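Local atomic coordinates of GDSL-like Lipase/Acylhydrolase family protein (Neisseria meningitidis, PDB entry 4K7J), a protein that probably removes O-acetyl groups from peptidoglycan, as an esterase of the SGNH (GDSL-like) hydrolase family. Residues A[127-132]-A[195-200]; A[150-155]-A[176-181]. All coordinates share one frame; numbering follows the deposited sequence.

How the interactions relate
Interactions 1 and 2 lie in one five-stranded antiparallel sheet, in an all-beta region that overlaps the peptidoglycan O-acetylesterase N-terminal family, their centres about 10 Å apart. The strand order is 109-112, 125-128, 195-203, 147-155, 177-183, so interaction 1 joins the second strand to the central one and interaction 2 joins the fourth to the edge strand. Along the chain, both segments of interaction 2 fall between those of interaction 1. The two meet where strands 195-203 and 147-155 pair: Asp196 O lies 2.7 Å from Lys154 N, and Gly198 N 2.8 Å from Phe152 O, both probable hydrogen bonds. With that seam, they account for three successive pairings, from 125-128 to 177-183.

Interaction 1: A[127-132]-A[195-200]; sequences AHTGSG and WDIGFI
An antiparallel pairing in a five-stranded sheet brings strand 125-128 against the start of the central strand 195-203, and His128 and Asp196 clasp each other on one face of it. Ala127 and Ile197 form the hydrogen-bonded pair, with Ala127 N to Ile197 O at 2.8 Å and Ile197 N to Ala127 O at 3.0 Å. The next pair, His128 and Asp196, is non-hydrogen-bonded through the backbone and is joined by its side chains instead. Both point the same way, side by side, and His128 ND1 donates to Asp196 OD1 over 2.8 Å. The nitrogen comes from above the carboxylate plane, 37° out of it, and the ring and carboxylate are turned 55° apart. The pairing persists one residue beyond the strand: Thr129 N gives a nearly straight bond of 3.0 Å to Trp195 O. Thr129 OG1, set between its own backbone N and carbonyl carbon (chi1 68°), accepts from Trp195 N at 3.0 Å and also bonds to Thr191 OG1. The other branch, Thr129 CG2, packs 3.5 Å from Ile197 CG1, the two side chains crossing at about a right angle. The Trp195 indole leads away from this seam to strands 147-155 and 161-164, where NE1 bonds to Thr161 O. A water accepts from Gly130 N and donates to Trp195 O at 3.2 Å, bridging the two segments where they part. The chemistry is thus divided by face: Ala127 and Ile197 make an apolar side, while His128 and Asp196 make a polar one, where the bond calls for a proton on ND1 and the nearby carboxylate may make a fully protonated ring easier to hold.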
ATOM      1  N   ALA A 127      -4.825  15.836  -1.172  1.00 12.81           N
ATOM      2  CA  ALA A 127      -6.011  16.569  -0.721  1.00 13.17           C
ATOM      3  C   ALA A 127      -5.761  18.077  -0.773  1.00 18.72           C
ATOM      4  O   ALA A 127      -4.708  18.539  -0.346  1.00 14.03           O
ATOM      5  CB  ALA A 127      -6.409  16.137   0.661  1.00 11.21           C
ATOM      6  N   HIS A 128      -6.709  18.837  -1.318  1.00 13.15           N
ATOM      7  CA  HIS A 128      -6.607  20.296  -1.307  1.00 16.21           C
ATOM      8  C   HIS A 128      -7.145  20.777   0.042  1.00 13.09           C
ATOM      9  O   HIS A 128      -8.292  20.486   0.378  1.00 15.50           O
ATOM     10  CB  HIS A 128      -7.464  20.918  -2.423  1.00 15.79           C
ATOM     11  CG  HIS A 128      -7.131  20.432  -3.798  1.00 20.88           C
ATOM     12  ND1 HIS A 128      -5.880  20.588  -4.361  1.00 18.28           N
ATOM     13  CD2 HIS A 128      -7.896  19.826  -4.741  1.00 24.49           C
ATOM     14  CE1 HIS A 128      -5.886  20.086  -5.584  1.00 18.38           C
ATOM     15  NE2 HIS A 128      -7.097  19.621  -5.841  1.00 20.17           N
ATOM     16  N   THR A 129      -6.340  21.501   0.810  1.00 14.46           N
ATOM     17  CA  THR A 129      -6.751  21.901   2.155  1.00 12.23           C
ATOM     18  C   THR A 129      -7.621  23.163   2.124  1.00 17.62           C
ATOM     19  O   THR A 129      -8.520  23.327   2.949  1.00 17.06           O
ATOM     20  CB  THR A 129      -5.545  22.188   3.102  1.00 17.53           C
ATOM     21  OG1 THR A 129      -4.852  23.375   2.669  1.00 15.54           O
ATOM     22  CG2 THR A 129      -4.582  21.010   3.162  1.00 15.64           C
ATOM     23  N   GLY A 130      -7.334  24.058   1.186  1.00 15.51           N
ATOM     24  CA  GLY A 130      -8.017  25.334   1.113  1.00 17.58           C
ATOM     25  C   GLY A 130      -7.450  26.260   2.180  1.00 19.49           C
ATOM     26  O   GLY A 130      -6.675  25.831   3.032  1.00 18.32           O
ATOM     27  N   SER A 131      -7.831  27.529   2.143  1.00 16.72           N
ATOM     28  CA  SER A 131      -7.483  28.433   3.237  1.00 19.59           C
ATOM     29  C   SER A 131      -8.450  28.154   4.377  1.00 19.77           C
ATOM     30  O   SER A 131      -9.548  27.660   4.148  1.00 17.83           O
ATOM     31  CB  SER A 131      -7.578  29.888   2.781  1.00 16.35           C
ATOM     32  OG  SER A 131      -8.863  30.165   2.246  1.00 14.93           O
ATOM     33  N   GLY A 132      -8.053  28.455   5.606  1.00 19.95           N
ATOM     34  CA  GLY A 132      -8.894  28.147   6.747  1.00 13.15           C
ATOM     35  C   GLY A 132      -9.191  26.654   6.812  1.00 20.66           C
ATOM     36  O   GLY A 132     -10.250  26.245   7.304  1.00 16.98           O
ATOM     37  N   TRP A 195      -2.654  24.304   0.907  1.00 16.29           N
ATOM     38  CA  TRP A 195      -1.617  23.327   0.612  1.00 18.00           C
ATOM     39  C   TRP A 195      -2.240  22.153  -0.137  1.00 16.70           C
ATOM     40  O   TRP A 195      -3.447  21.925  -0.047  1.00 12.36           O
ATOM     41  CB  TRP A 195      -1.095  22.713   1.905  1.00 13.94           C
ATOM     42  CG  TRP A 195      -0.289  23.563   2.814  1.00 20.05           C
ATOM     43  CD1 TRP A 195      -0.732  24.592   3.600  1.00 14.09           C
ATOM     44  CD2 TRP A 195       1.101  23.402   3.107  1.00 16.52           C
ATOM     45  NE1 TRP A 195       0.314  25.106   4.333  1.00 18.84           N
ATOM     46  CE2 TRP A 195       1.446  24.383   4.058  1.00 20.65           C
ATOM     47  CE3 TRP A 195       2.093  22.522   2.651  1.00 14.32           C
ATOM     48  CZ2 TRP A 195       2.747  24.514   4.558  1.00 15.59           C
ATOM     49  CZ3 TRP A 195       3.380  22.656   3.141  1.00 12.36           C
ATOM     50  CH2 TRP A 195       3.693  23.641   4.092  1.00 17.15           C
ATOM     51  N   ASP A 196      -1.402  21.360  -0.803  1.00 14.69           N
ATOM     52  CA  ASP A 196      -1.786  19.990  -1.149  1.00 12.58           C
ATOM     53  C   ASP A 196      -1.076  19.041  -0.206  1.00 12.06           C
ATOM     54  O   ASP A 196       0.107  19.214   0.069  1.00 13.57           O
ATOM     55  CB  ASP A 196      -1.435  19.656  -2.603  1.00 17.85           C
ATOM     56  CG  ASP A 196      -2.344  20.363  -3.599  1.00 19.86           C
ATOM     57  OD1 ASP A 196      -3.400  20.885  -3.178  1.00 19.93           O
ATOM     58  OD2 ASP A 196      -2.005  20.391  -4.796  1.00 26.68           O
ATOM     59  N   ILE A 197      -1.794  18.048   0.296  1.00 12.80           N
ATOM     60  CA  ILE A 197      -1.227  17.089   1.258  1.00 12.85           C
ATOM     61  C   ILE A 197      -1.362  15.669   0.691  1.00 16.97           C
ATOM     62  O   ILE A 197      -2.397  15.321   0.117  1.00 13.43           O
ATOM     63  CB  ILE A 197      -1.974  17.148   2.624  1.00 12.51           C
ATOM     64  CG1 ILE A 197      -2.005  18.572   3.187  1.00 13.17           C
ATOM     65  CG2 ILE A 197      -1.359  16.182   3.636  1.00 11.98           C
ATOM     66  CD1 ILE A 197      -0.645  19.133   3.598  1.00 11.39           C
ATOM     67  N   GLY A 198      -0.315  14.867   0.839  1.00 11.30           N
ATOM     68  CA  GLY A 198      -0.316  13.489   0.385  1.00 11.38           C
ATOM     69  C   GLY A 198      -0.525  12.598   1.589  1.00 13.99           C
ATOM     70  O   GLY A 198      -1.244  12.968   2.506  1.00 12.12           O
ATOM     71  N   PHE A 199       0.092  11.423   1.596  1.00 12.15           N
ATOM     72  CA  PHE A 199      -0.081  10.527   2.724  1.00 11.83           C
ATOM     73  C   PHE A 199       0.630  11.121   3.926  1.00 11.57           C
ATOM     74  O   PHE A 199       1.590  11.883   3.782  1.00 12.35           O
ATOM     75  CB  PHE A 199       0.465   9.138   2.415  1.00 11.10           C
ATOM     76  CG  PHE A 199      -0.479   8.271   1.619  1.00 17.37           C
ATOM     77  CD1 PHE A 199      -0.692   8.510   0.271  1.00 12.38           C
ATOM     78  CD2 PHE A 199      -1.145   7.216   2.224  1.00 14.91           C
ATOM     79  CE1 PHE A 199      -1.566   7.723  -0.462  1.00 14.49           C
ATOM     80  CE2 PHE A 199      -2.010   6.407   1.491  1.00 17.12           C
ATOM     81  CZ  PHE A 199      -2.217   6.664   0.146  1.00 14.19           C
ATOM     82  N   ILE A 200       0.149  10.752   5.101  1.00 13.21           N
ATOM     83  CA  ILE A 200       0.646  11.250   6.369  1.00 13.25           C
ATOM     84  C   ILE A 200       1.086  10.055   7.205  1.00 16.31           C
ATOM     85  O   ILE A 200       0.300   9.141   7.452  1.00 13.93           O
ATOM     86  CB  ILE A 200      -0.469  11.975   7.125  1.00 11.66           C
ATOM     87  CG1 ILE A 200      -0.929  13.209   6.351  1.00 10.97           C
ATOM     88  CG2 ILE A 200      -0.019  12.341   8.530  1.00 16.60           C
ATOM     89  CD1 ILE A 200      -2.077  13.931   7.005  1.00 16.87           C
TER
HETATM   90  O   HOH W   1      -5.886  23.696  -1.098  1.00 19.45           O

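Interaction 2: A[150-155]-A[176-181]; sequences SLFAKP and WQVLDT
Lys154 lays its aliphatic chain over one face of the Trp176 indole, a CH-pi contact in which CB sits 3.9 Å from the centroid of the five-membered ring. The two residues lie at one end of an antiparallel pairing between strand 147-155 and the edge strand 177-183 of a five-stranded sheet. Lys154 CG lies anti to the backbone N (chi1 -176°), 3.7 Å from Trp176 N; the side chains cross at about a right angle. Lys154 NZ goes on to a salt bridge with Asp119, whose carbonyl O also takes the Trp176 NE1 hydrogen. The six-membered ring of Trp176 has its edge toward the backbone, CZ3 lying 3.5 Å from Ala153 N. Leu151 N to Leu179 O and Leu179 N to Leu151 O are both 2.9 Å; Ala153 N to Gln177 O is 3.0 Å, and the return bond from Gln177 N is weak. Side chains alternate across the sheet. On the face of Leu151, Ala153 and Leu179, Ala153 CB meets Leu179 CD1 at 3.7 Å, and Leu179 also reaches Val169 of strand 167-170. On the other, Val178 CG2 sits over one face of the Phe152 ring, toward its rim, while Trp88 meets that ring as well. Farther along this face, Ser150 OG donates to Asp180 OD1 at 2.9 Å, arriving on the anti side, 34° out of the carboxylate plane.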
ATOM      1  N   SER A 150       5.069  12.458   9.907  1.00 16.25           N
ATOM      2  CA  SER A 150       5.616  13.008   8.684  1.00 13.39           C
ATOM      3  C   SER A 150       4.457  13.211   7.699  1.00 21.63           C
ATOM      4  O   SER A 150       3.478  12.454   7.726  1.00 22.11           O
ATOM      5  CB  SER A 150       6.660  12.056   8.097  1.00 23.08           C
ATOM      6  OG  SER A 150       7.835  12.017   8.889  1.00 23.79           O
ATOM      7  N   LEU A 151       4.543  14.230   6.845  1.00 15.84           N
ATOM      8  CA  LEU A 151       3.488  14.449   5.856  1.00 17.09           C
ATOM      9  C   LEU A 151       4.077  14.780   4.506  1.00 15.63           C
ATOM     10  O   LEU A 151       4.922  15.672   4.405  1.00 16.59           O
ATOM     11  CB  LEU A 151       2.593  15.637   6.232  1.00 19.47           C
ATOM     12  CG  LEU A 151       2.101  15.988   7.629  1.00 22.53           C
ATOM     13  CD1 LEU A 151       3.232  16.503   8.513  1.00 21.41           C
ATOM     14  CD2 LEU A 151       1.027  17.044   7.474  1.00 24.54           C
ATOM     15  N   PHE A 152       3.605  14.123   3.452  1.00 14.46           N
ATOM     16  CA  PHE A 152       3.882  14.662   2.125  1.00 11.74           C
ATOM     17  C   PHE A 152       3.063  15.936   1.977  1.00 11.55           C
ATOM     18  O   PHE A 152       1.875  15.947   2.289  1.00 15.41           O
ATOM     19  CB  PHE A 152       3.526  13.668   1.016  1.00 10.62           C
ATOM     20  CG  PHE A 152       4.505  12.531   0.876  1.00 13.11           C
ATOM     21  CD1 PHE A 152       5.615  12.653   0.054  1.00 12.27           C
ATOM     22  CD2 PHE A 152       4.315  11.344   1.569  1.00 10.74           C
ATOM     23  CE1 PHE A 152       6.519  11.606  -0.081  1.00 11.61           C
ATOM     24  CE2 PHE A 152       5.216  10.284   1.433  1.00 11.56           C
ATOM     25  CZ  PHE A 152       6.318  10.425   0.602  1.00 14.92           C
ATOM     26  N   ALA A 153       3.684  17.007   1.504  1.00 12.62           N
ATOM     27  CA  ALA A 153       3.009  18.304   1.467  1.00 14.15           C
ATOM     28  C   ALA A 153       3.590  19.221   0.409  1.00 11.29           C
ATOM     29  O   ALA A 153       4.798  19.238   0.196  1.00 15.05           O
ATOM     30  CB  ALA A 153       3.083  18.977   2.839  1.00 12.54           C
ATOM     31  N   LYS A 154       2.727  19.975  -0.261  1.00 13.23           N
ATOM     32  CA  LYS A 154       3.176  20.989  -1.199  1.00 13.37           C
ATOM     33  C   LYS A 154       2.471  22.313  -0.945  1.00 17.93           C
ATOM     34  O   LYS A 154       1.264  22.430  -1.144  1.00 16.67           O
ATOM     35  CB  LYS A 154       2.936  20.558  -2.644  1.00 18.34           C
ATOM     36  CG  LYS A 154       3.485  21.571  -3.644  1.00 15.57           C
ATOM     37  CD  LYS A 154       3.318  21.108  -5.088  1.00 18.17           C
ATOM     38  CE  LYS A 154       1.868  21.085  -5.500  1.00 17.55           C
ATOM     39  NZ  LYS A 154       1.761  20.863  -6.977  1.00 19.72           N
ATOM     40  N   PRO A 155       3.232  23.324  -0.516  1.00 19.14           N
ATOM     41  CA  PRO A 155       2.657  24.625  -0.191  1.00 16.87           C
ATOM     42  C   PRO A 155       2.364  25.409  -1.464  1.00 21.62           C
ATOM     43  O   PRO A 155       3.031  25.210  -2.478  1.00 19.72           O
ATOM     44  CB  PRO A 155       3.798  25.313   0.560  1.00 18.38           C
ATOM     45  CG  PRO A 155       5.020  24.801  -0.120  1.00 20.54           C
ATOM     46  CD  PRO A 155       4.705  23.337  -0.425  1.00 21.33           C
ATOM     47  N   TRP A 176       6.597  19.592  -3.719  1.00 17.65           N
ATOM     48  CA  TRP A 176       6.381  18.485  -2.799  1.00 17.20           C
ATOM     49  C   TRP A 176       7.625  18.246  -1.965  1.00 16.74           C
ATOM     50  O   TRP A 176       8.739  18.400  -2.446  1.00 18.61           O
ATOM     51  CB  TRP A 176       6.052  17.207  -3.566  1.00 18.78           C
ATOM     52  CG  TRP A 176       4.662  17.179  -4.071  1.00 15.09           C
ATOM     53  CD1 TRP A 176       4.242  17.408  -5.359  1.00 17.13           C
ATOM     54  CD2 TRP A 176       3.494  16.925  -3.303  1.00 10.97           C
ATOM     55  NE1 TRP A 176       2.878  17.298  -5.433  1.00 14.25           N
ATOM     56  CE2 TRP A 176       2.390  17.004  -4.182  1.00 15.22           C
ATOM     57  CE3 TRP A 176       3.267  16.633  -1.956  1.00 12.98           C
ATOM     58  CZ2 TRP A 176       1.082  16.811  -3.751  1.00 20.09           C
ATOM     59  CZ3 TRP A 176       1.958  16.430  -1.530  1.00 15.79           C
ATOM     60  CH2 TRP A 176       0.885  16.520  -2.426  1.00 15.71           C
ATOM     61  N   GLN A 177       7.409  17.862  -0.720  1.00 16.98           N
ATOM     62  CA  GLN A 177       8.477  17.607   0.224  1.00 17.56           C
ATOM     63  C   GLN A 177       7.849  16.852   1.382  1.00 15.82           C
ATOM     64  O   GLN A 177       6.629  16.722   1.447  1.00 17.53           O
ATOM     65  CB  GLN A 177       9.097  18.925   0.698  1.00 17.20           C
ATOM     66  CG  GLN A 177       8.141  19.890   1.365  1.00 15.39           C
ATOM     67  CD  GLN A 177       8.759  21.264   1.546  1.00 26.27           C
ATOM     68  OE1 GLN A 177       9.311  21.567   2.605  1.00 22.78           O
ATOM     69  NE2 GLN A 177       8.693  22.096   0.504  1.00 25.44           N
ATOM     70  N   VAL A 178       8.666  16.329   2.285  1.00 16.00           N
ATOM     71  CA  VAL A 178       8.121  15.681   3.470  1.00 15.51           C
ATOM     72  C   VAL A 178       8.399  16.556   4.685  1.00 19.53           C
ATOM     73  O   VAL A 178       9.532  16.969   4.927  1.00 18.91           O
ATOM     74  CB  VAL A 178       8.740  14.281   3.716  1.00 18.14           C
ATOM     75  CG1 VAL A 178       8.139  13.638   4.958  1.00 16.01           C
ATOM     76  CG2 VAL A 178       8.536  13.396   2.508  1.00 19.04           C
ATOM     77  N   LEU A 179       7.354  16.831   5.449  1.00 16.69           N
ATOM     78  CA  LEU A 179       7.473  17.609   6.659  1.00 17.22           C
ATOM     79  C   LEU A 179       7.579  16.634   7.821  1.00 17.79           C
ATOM     80  O   LEU A 179       6.775  15.721   7.932  1.00 14.44           O
ATOM     81  CB  LEU A 179       6.228  18.481   6.837  1.00 15.69           C
ATOM     82  CG  LEU A 179       5.807  19.351   5.652  1.00 15.98           C
ATOM     83  CD1 LEU A 179       4.558  20.173   6.036  1.00 14.22           C
ATOM     84  CD2 LEU A 179       6.946  20.261   5.233  1.00 17.81           C
ATOM     85  N   ASP A 180       8.564  16.841   8.689  1.00 17.49           N
ATOM     86  CA  ASP A 180       8.744  15.999   9.870  1.00 21.79           C
ATOM     87  C   ASP A 180       8.406  16.763  11.152  1.00 25.17           C
ATOM     88  O   ASP A 180       8.905  17.866  11.379  1.00 22.81           O
ATOM     89  CB  ASP A 180      10.197  15.506   9.954  1.00 25.27           C
ATOM     90  CG  ASP A 180      10.631  14.732   8.726  1.00 26.76           C
ATOM     91  OD1 ASP A 180       9.790  14.041   8.108  1.00 27.94           O
ATOM     92  OD2 ASP A 180      11.830  14.795   8.390  1.00 29.62           O
ATOM     93  N   THR A 181       7.565  16.179  11.994  1.00 16.88           N
ATOM     94  CA  THR A 181       7.259  16.788  13.278  1.00 20.15           C
ATOM     95  C   THR A 181       6.822  15.703  14.246  1.00 24.87           C
ATOM     96  O   THR A 181       6.941  14.515  13.945  1.00 24.40           O
ATOM     97  CB  THR A 181       6.185  17.914  13.158  1.00 28.37           C
ATOM     98  OG1 THR A 181       6.102  18.641  14.392  1.00 29.16           O
ATOM     99  CG2 THR A 181       4.816  17.344  12.798  1.00 24.15           C
TER